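Local coordinates for fucoxanthin chlorophyll a/c-binding protein Lhcq10 (Chaetoceros gracilis, PDB 6L4U) that binds chlorophylls a and c1 and fucoxanthin and probably harvests light, passing the excitation energy towards a diatom photosystem, at residues F150-A154 against G155-M159; P60-L63 against G64-T67. One frame throughout, in Å; residues are numbered along the deposited sequence.

In the fold
Contact 2 comes first along the chain, at P60-T67 in the loop between helix 42-51 and helix 73-102. Contact 1 follows at F150-M159, where helix 137-153 ends and the loop leading to helix 196-223 begins. Their centres lie about 23 Å apart and their nearest atoms about 8 Å, so they do not touch. Both belong to the chlorophyll a/b-binding fold, whose proteins share three membrane helices, here 73-102, 137-153 and 196-223. Contact 1 binds a chlorophyll c1 through its central magnesium. Contact 2 lies in a loop that meets pigments and the neighbouring antenna protein Lhcq3. One thus holds a pigment within the antenna, while the other helps join antenna subunits.

Contact 1. Residues F150-A154 against G155-M159; sequences FSEAA and GKHYM. With KC1 (Chlorophyll c1), chain B.
E152, in the last turn of helix 137-153, faces H157 from just beyond the helix end, their CA atoms 6.2 Å apart. The final helical hydrogen bond runs from A154 N to F150 O, and A154 then leaves helical geometry with psi at -164°. G155, whose lack of a side chain keeps the exposed bend small, carries the chain round, and the extended K156 and H157 lead it back beside the last turn.

The E152 side chain is bent at chi2 (-85°), which brings its carboxylate over the chlorophyll c1 ring. OE1 is 2.2 Å from the magnesium and also accepts a hydrogen bond from H157 NE2 at 2.8 Å. The histidine reaches OE1 from above the carboxylate plane, and the planes of the two groups stand 71° apart. Metal and N-H both draw on this oxygen, which probably favours the ionised carboxylate. A glutamate near the end of a membrane helix serving as axial chlorophyll ligand is familiar from the light-harvesting complex fold, and here H157 is its second-shell partner.

H157 is fixed on several sides. Its ND1 accepts the backbone N-H of M159 at 3.1 Å, well out of the ring plane, which leaves NE2 to act as donor. One imidazole face lies against Y158 and the opposite face against the pigment, whose CAA sits 3.3 Å above it, offset toward the rim. The edge of the Y158 ring is turned to OE2 of E152, though the modelled spacing there is too short to trust. Y158 also packs against F79 and Q82 of helix 73-102. M159 SD lies 3.6 Å from CHB of the macrocycle, a soft apolar contact, while small A153 lets its CB approach CMD to 3.7 Å. R76 of the neighbouring Lhcq11 chain also hydrogen-bonds the pigment.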
loop_
_atom_site.group_PDB
_atom_site.type_symbol
_atom_site.label_atom_id
_atom_site.label_comp_id
_atom_site.label_asym_id
_atom_site.label_seq_id
_atom_site.Cartn_x
_atom_site.Cartn_y
_atom_site.Cartn_z
ATOM N N PHE Z 150 -64.912 54.134 47.526
ATOM C CA PHE Z 150 -64.689 55.539 47.851
ATOM C C PHE Z 150 -64.219 55.722 49.286
ATOM O O PHE Z 150 -63.514 56.692 49.586
ATOM C CB PHE Z 150 -65.961 56.348 47.608
ATOM C CG PHE Z 150 -65.738 57.832 47.608
ATOM C CD1 PHE Z 150 -65.998 58.588 48.740
ATOM C CD2 PHE Z 150 -65.257 58.470 46.477
ATOM C CE1 PHE Z 150 -65.784 59.954 48.743
ATOM C CE2 PHE Z 150 -65.044 59.833 46.472
ATOM C CZ PHE Z 150 -65.307 60.577 47.606
ATOM N N SER Z 151 -64.595 54.810 50.182
ATOM C CA SER Z 151 -64.088 54.858 51.545
ATOM C C SER Z 151 -62.617 54.477 51.630
ATOM O O SER Z 151 -61.957 54.817 52.618
ATOM C CB SER Z 151 -64.946 53.957 52.432
ATOM O OG SER Z 151 -64.759 52.594 52.102
ATOM N N GLU Z 152 -62.087 53.801 50.613
ATOM C CA GLU Z 152 -60.680 53.433 50.560
ATOM C C GLU Z 152 -59.822 54.477 49.857
ATOM O O GLU Z 152 -58.731 54.800 50.336
ATOM C CB GLU Z 152 -60.516 52.099 49.839
ATOM C CG GLU Z 152 -61.111 50.922 50.554
ATOM C CD GLU Z 152 -60.179 50.335 51.579
ATOM O OE1 GLU Z 152 -58.953 50.338 51.352
ATOM O OE2 GLU Z 152 -60.679 49.867 52.618
ATOM N N ALA Z 153 -60.290 55.000 48.725
ATOM C CA ALA Z 153 -59.455 55.862 47.896
ATOM C C ALA Z 153 -59.381 57.281 48.435
ATOM O O ALA Z 153 -58.311 57.899 48.419
ATOM C CB ALA Z 153 -59.986 55.890 46.466
ATOM N N ALA Z 154 -60.500 57.811 48.916
ATOM C CA ALA Z 154 -60.600 59.235 49.197
ATOM C C ALA Z 154 -59.955 59.612 50.524
ATOM O O ALA Z 154 -59.225 58.810 51.116
ATOM C CB ALA Z 154 -62.057 59.683 49.158
ATOM N N GLY Z 155 -60.298 60.807 51.008
ATOM C CA GLY Z 155 -59.479 61.700 51.810
ATOM C C GLY Z 155 -58.467 61.149 52.783
ATOM O O GLY Z 155 -57.290 61.527 52.663
ATOM N N LYS Z 156 -58.871 60.261 53.709
ATOM C CA LYS Z 156 -57.827 59.649 54.508
ATOM C C LYS Z 156 -58.267 58.293 55.030
ATOM O O LYS Z 156 -59.453 58.045 55.264
ATOM C CB LYS Z 156 -57.358 60.620 55.582
ATOM C CG LYS Z 156 -56.807 60.285 56.818
ATOM C CD LYS Z 156 -55.465 60.948 56.414
ATOM C CE LYS Z 156 -54.190 60.313 56.833
ATOM N NZ LYS Z 156 -53.990 61.173 58.050
ATOM N N HIS Z 157 -57.292 57.400 55.129
ATOM C CA HIS Z 157 -57.528 55.977 55.280
ATOM C C HIS Z 157 -57.337 55.540 56.721
ATOM O O HIS Z 157 -56.537 56.105 57.469
ATOM C CB HIS Z 157 -56.595 55.180 54.374
ATOM C CG HIS Z 157 -57.053 53.780 54.117
ATOM N ND1 HIS Z 157 -56.523 52.694 54.777
ATOM C CD2 HIS Z 157 -57.963 53.286 53.247
ATOM C CE1 HIS Z 157 -57.101 51.590 54.337
ATOM N NE2 HIS Z 157 -57.977 51.922 53.406
ATOM N N TYR Z 158 -58.070 54.501 57.089
ATOM C CA TYR Z 158 -58.114 54.012 58.455
ATOM C C TYR Z 158 -56.869 53.233 58.852
ATOM O O TYR Z 158 -56.636 53.043 60.049
ATOM C CB TYR Z 158 -59.357 53.147 58.641
ATOM C CG TYR Z 158 -59.549 52.090 57.576
ATOM C CD1 TYR Z 158 -60.264 52.361 56.404
ATOM C CD2 TYR Z 158 -59.034 50.812 57.750
ATOM C CE1 TYR Z 158 -60.460 51.382 55.452
ATOM C CE2 TYR Z 158 -59.215 49.836 56.798
ATOM C CZ TYR Z 158 -59.929 50.124 55.656
ATOM O OH TYR Z 158 -60.109 49.146 54.710
ATOM N N MET Z 159 -56.064 52.777 57.884
ATOM C CA MET Z 159 -54.778 52.157 58.185
ATOM C C MET Z 159 -53.629 53.146 58.155
ATOM O O MET Z 159 -52.495 52.783 57.816
ATOM C CB MET Z 159 -54.490 50.978 57.257
ATOM C CG MET Z 159 -55.554 49.921 57.260
ATOM S SD MET Z 159 -55.019 48.510 56.302
ATOM C CE MET Z 159 -53.890 47.767 57.482
HETATM N NB KC1 B . -57.177 47.566 51.535
HETATM N ND KC1 B . -57.692 50.360 48.654
HETATM C C1A KC1 B . -55.393 51.291 50.668
HETATM C C1B KC1 B . -56.201 47.480 52.432
HETATM C C1C KC1 B . -59.258 46.784 49.426
HETATM C C1D KC1 B . -58.525 50.551 47.503
HETATM C C2A KC1 B . -54.231 51.767 51.534
HETATM C C2B KC1 B . -56.040 46.146 53.069
HETATM C C2C KC1 B . -60.031 46.092 48.361
HETATM C C2D KC1 B . -58.337 51.822 46.777
HETATM C C3A KC1 B . -54.107 50.646 52.553
HETATM C C3B KC1 B . -57.126 45.383 52.430
HETATM C C3C KC1 B . -60.195 47.134 47.337
HETATM C C3D KC1 B . -57.260 52.423 47.595
HETATM C C4A KC1 B . -55.167 49.732 52.033
HETATM C C4B KC1 B . -57.763 46.365 51.513
HETATM C C4C KC1 B . -59.506 48.295 47.946
HETATM C C4D KC1 B . -56.971 51.544 48.628
HETATM C CAA KC1 B . -54.293 53.112 52.253
HETATM C CAB KC1 B . -57.486 43.967 52.676
HETATM C CAC KC1 B . -60.899 47.055 46.005
HETATM C CAD KC1 B . -56.393 53.609 47.743
HETATM C CBA KC1 B . -52.887 53.683 52.398
HETATM C CBB KC1 B . -58.674 43.620 53.115
HETATM C CBC KC1 B . -59.867 46.573 45.008
HETATM C CBD KC1 B . -55.531 53.412 48.918
HETATM C CED KC1 B . -52.085 54.904 48.137
HETATM C CGA KC1 B . -52.795 55.023 51.711
HETATM C CGD KC1 B . -54.107 53.485 48.475
HETATM C CHA KC1 B . -55.896 52.076 49.481
HETATM C CHB KC1 B . -55.297 48.597 52.716
HETATM C CHC KC1 B . -58.898 46.037 50.644
HETATM C CHD KC1 B . -59.497 49.528 47.138
HETATM C CMA KC1 B . -52.753 49.951 52.446
HETATM C CMB KC1 B . -55.056 45.657 54.094
HETATM C CMC KC1 B . -60.524 44.673 48.296
HETATM C CMD KC1 B . -58.927 52.479 45.568
HETATM N NA KC1 B . -55.852 50.119 50.950
HETATM N NC KC1 B . -58.947 48.069 49.162
HETATM O O1A KC1 B . -51.715 55.577 51.585
HETATM O O1D KC1 B . -53.450 52.473 48.331
HETATM O O2A KC1 B . -53.988 55.669 51.191
HETATM O O2D KC1 B . -53.501 54.783 48.239
HETATM O OBD KC1 B . -56.385 54.632 46.971
HETATM MG MG KC1 B . -57.532 49.109 50.251
#

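Contact 2. Residues P60-L63 against G64-T67. With A86 ((3S,3'S,5R,5'R,6S,6'R,8'R)-3,5'-dihydroxy-8-oxo-6',7'-didehydro-5,5',6,6',7,8-hexahydro-5,6-epoxy-beta,beta-caroten-3'- yl acetate), chain C.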
loop_
_atom_site.group_PDB
_atom_site.type_symbol
_atom_site.label_atom_id
_atom_site.label_comp_id
_atom_site.label_asym_id
_atom_site.label_seq_id
_atom_site.Cartn_x
_atom_site.Cartn_y
_atom_site.Cartn_z
ATOM N N PRO Z 60 -60.314 37.761 74.225
ATOM C CA PRO Z 60 -59.871 36.381 74.477
ATOM C C PRO Z 60 -58.800 35.916 73.506
ATOM O O PRO Z 60 -57.761 35.389 73.915
ATOM C CB PRO Z 60 -61.158 35.562 74.311
ATOM C CG PRO Z 60 -62.253 36.529 74.545
ATOM C CD PRO Z 60 -61.764 37.833 73.998
ATOM N N LEU Z 61 -59.043 36.117 72.213
ATOM C CA LEU Z 61 -58.109 35.673 71.190
ATOM C C LEU Z 61 -56.887 36.571 71.068
ATOM O O LEU Z 61 -55.922 36.164 70.412
ATOM C CB LEU Z 61 -58.823 35.600 69.841
ATOM C CG LEU Z 61 -60.063 34.705 69.791
ATOM C CD1 LEU Z 61 -60.607 34.627 68.378
ATOM C CD2 LEU Z 61 -59.754 33.313 70.313
ATOM N N GLN Z 62 -56.911 37.754 71.694
ATOM C CA GLN Z 62 -55.880 38.787 71.565
ATOM C C GLN Z 62 -55.636 39.156 70.104
ATOM O O GLN Z 62 -54.500 39.279 69.643
ATOM C CB GLN Z 62 -54.584 38.383 72.264
ATOM C CG GLN Z 62 -54.764 37.902 73.681
ATOM C CD GLN Z 62 -53.436 37.644 74.333
ATOM O OE1 GLN Z 62 -52.433 38.221 73.926
ATOM N NE2 GLN Z 62 -53.435 36.882 75.422
ATOM N N LEU Z 63 -56.738 39.337 69.373
ATOM C CA LEU Z 63 -56.658 39.718 67.971
ATOM C C LEU Z 63 -56.201 41.160 67.798
ATOM O O LEU Z 63 -55.671 41.509 66.738
ATOM C CB LEU Z 63 -58.018 39.493 67.300
ATOM C CG LEU Z 63 -58.170 39.663 65.785
ATOM C CD1 LEU Z 63 -57.288 38.679 65.032
ATOM C CD2 LEU Z 63 -59.619 39.502 65.375
ATOM N N GLY Z 64 -56.346 41.993 68.827
ATOM C CA GLY Z 64 -55.909 43.377 68.744
ATOM C C GLY Z 64 -54.406 43.573 68.698
ATOM O O GLY Z 64 -53.955 44.690 68.444
ATOM N N SER Z 65 -53.619 42.527 68.918
ATOM C CA SER Z 65 -52.169 42.642 68.924
ATOM C C SER Z 65 -51.516 41.925 67.745
ATOM O O SER Z 65 -50.359 41.508 67.837
ATOM C CB SER Z 65 -51.614 42.112 70.243
ATOM O OG SER Z 65 -51.755 40.704 70.312
ATOM N N THR Z 66 -52.229 41.779 66.633
ATOM C CA THR Z 66 -51.692 41.102 65.461
ATOM C C THR Z 66 -51.515 42.072 64.299
ATOM O O THR Z 66 -52.025 43.199 64.320
ATOM C CB THR Z 66 -52.596 39.937 65.030
ATOM O OG1 THR Z 66 -51.857 39.053 64.184
ATOM C CG2 THR Z 66 -53.814 40.431 64.265
ATOM N N THR Z 67 -50.771 41.625 63.281
ATOM C CA THR Z 67 -50.727 42.352 62.024
ATOM C C THR Z 67 -51.402 41.432 61.012
ATOM O O THR Z 67 -51.604 40.241 61.274
ATOM C CB THR Z 67 -49.309 42.608 61.505
ATOM O OG1 THR Z 67 -48.607 41.381 61.371
ATOM C CG2 THR Z 67 -48.532 43.285 62.641
HETATM C C A86 C . -65.326 19.903 71.084
HETATM O O A86 C . -67.758 6.522 69.568
HETATM C C1 A86 C . -64.542 19.583 72.395
HETATM C C10 A86 C . -66.884 9.795 70.696
HETATM C C11 A86 C . -66.679 8.368 70.526
HETATM C C12 A86 C . -65.581 7.630 71.242
HETATM C C13 A86 C . -67.619 7.691 69.592
HETATM C C14 A86 C . -68.463 8.721 68.572
HETATM C C15 A86 C . -69.778 8.165 67.915
HETATM C C16 A86 C . -70.958 7.783 68.801
HETATM C C17 A86 C . -71.046 6.290 69.114
HETATM C C18 A86 C . -71.154 5.495 67.897
HETATM C C19 A86 C . -69.880 5.691 67.003
HETATM C C2 A86 C . -64.459 18.265 72.892
HETATM C C20 A86 C . -69.587 7.258 66.736
HETATM C C21 A86 C . -68.121 7.235 66.147
HETATM C C22 A86 C . -72.273 8.231 68.082
HETATM C C23 A86 C . -70.946 8.543 70.116
HETATM C C24 A86 C . -63.859 20.687 73.168
HETATM C C25 A86 C . -64.460 21.969 73.258
HETATM C C26 A86 C . -63.682 23.120 74.122
HETATM C C27 A86 C . -63.625 24.467 73.694
HETATM C C28 A86 C . -64.268 24.899 72.432
HETATM C C29 A86 C . -62.821 25.503 74.624
HETATM C C3 A86 C . -65.108 17.151 72.194
HETATM C C30 A86 C . -62.528 26.882 74.223
HETATM C C31 A86 C . -62.214 28.244 73.899
HETATM C C32 A86 C . -62.575 29.365 74.911
HETATM C C33 A86 C . -61.628 30.578 74.964
HETATM C C34 A86 C . -61.089 31.064 73.605
HETATM C C35 A86 C . -60.557 29.908 72.718
HETATM C C36 A86 C . -61.444 28.644 72.616
HETATM C C37 A86 C . -62.445 28.833 71.451
HETATM C C38 A86 C . -62.504 33.000 73.638
HETATM C C39 A86 C . -61.519 34.184 73.875
HETATM C C4 A86 C . -65.013 15.859 72.735
HETATM C C40 A86 C . -64.040 29.825 74.674
HETATM C C41 A86 C . -62.515 28.710 76.317
HETATM C C5 A86 C . -65.749 14.593 71.953
HETATM C C6 A86 C . -65.334 13.266 72.143
HETATM C C7 A86 C . -64.132 12.895 73.119
HETATM C C8 A86 C . -66.130 12.130 71.325
HETATM C C9 A86 C . -66.021 10.696 71.606
HETATM O O1 A86 C . -69.994 8.667 66.547
HETATM O O2 A86 C . -71.248 4.135 68.251
HETATM O O3 A86 C . -60.603 27.566 72.288
HETATM O O4 A86 C . -62.070 31.819 72.922
HETATM O O5 A86 C . -63.606 33.076 74.039
#
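L63 and T66 meet across a short turn through L63 and G64. T66 CG2 sits 3.3 Å from the carbonyl oxygen of L63 and 4.0 Å from L63 CD1, so the methyl fills the angle between backbone and leucine branch. The torsion of T66 explains this: OG1 lies opposite the backbone N (chi1 -162°), which turns the methyl inward and sends the hydroxyl to the D155 carbonyl of the neighbouring Lhcq3 chain. A threonine suits the place because its two branches serve both needs. L63, apolar, also brings its side chain to about 4 Å from a bound chlorophyll a.

The backbone hydrogen bonds of the turn are weak. S65 N reaches Q62 O at 3.4 Å, and T66 N reaches L63 O at 3.5 Å. D59 steadies the start from outside, its two carboxylate oxygens accepting the N-H groups of L63 and G64.

The other side is looser. The side chains of Q62, in a left-handed backbone conformation, and S65 come no closer than 4.1 Å (CB to OG), while S65 OG stands 3.2 Å from Q62 O and gives its hydrogen bond to the G158 carbonyl of Lhcq3. Both residues are partly exposed, and Q62 packs on D160 of Lhcq3. Further back, P60 CB is modelled at bonding distance from the acetate methyl C39 of a fucoxanthin, a linkage best regarded as doubtful. L61 CD2 packs 3.8 Å from O4 of this pigment. Overlapping i to i+3 bonds with L63 and G64 at their centre make this a short 3-10 turn, set in a loop at a pigment-lined interface between antenna subunits.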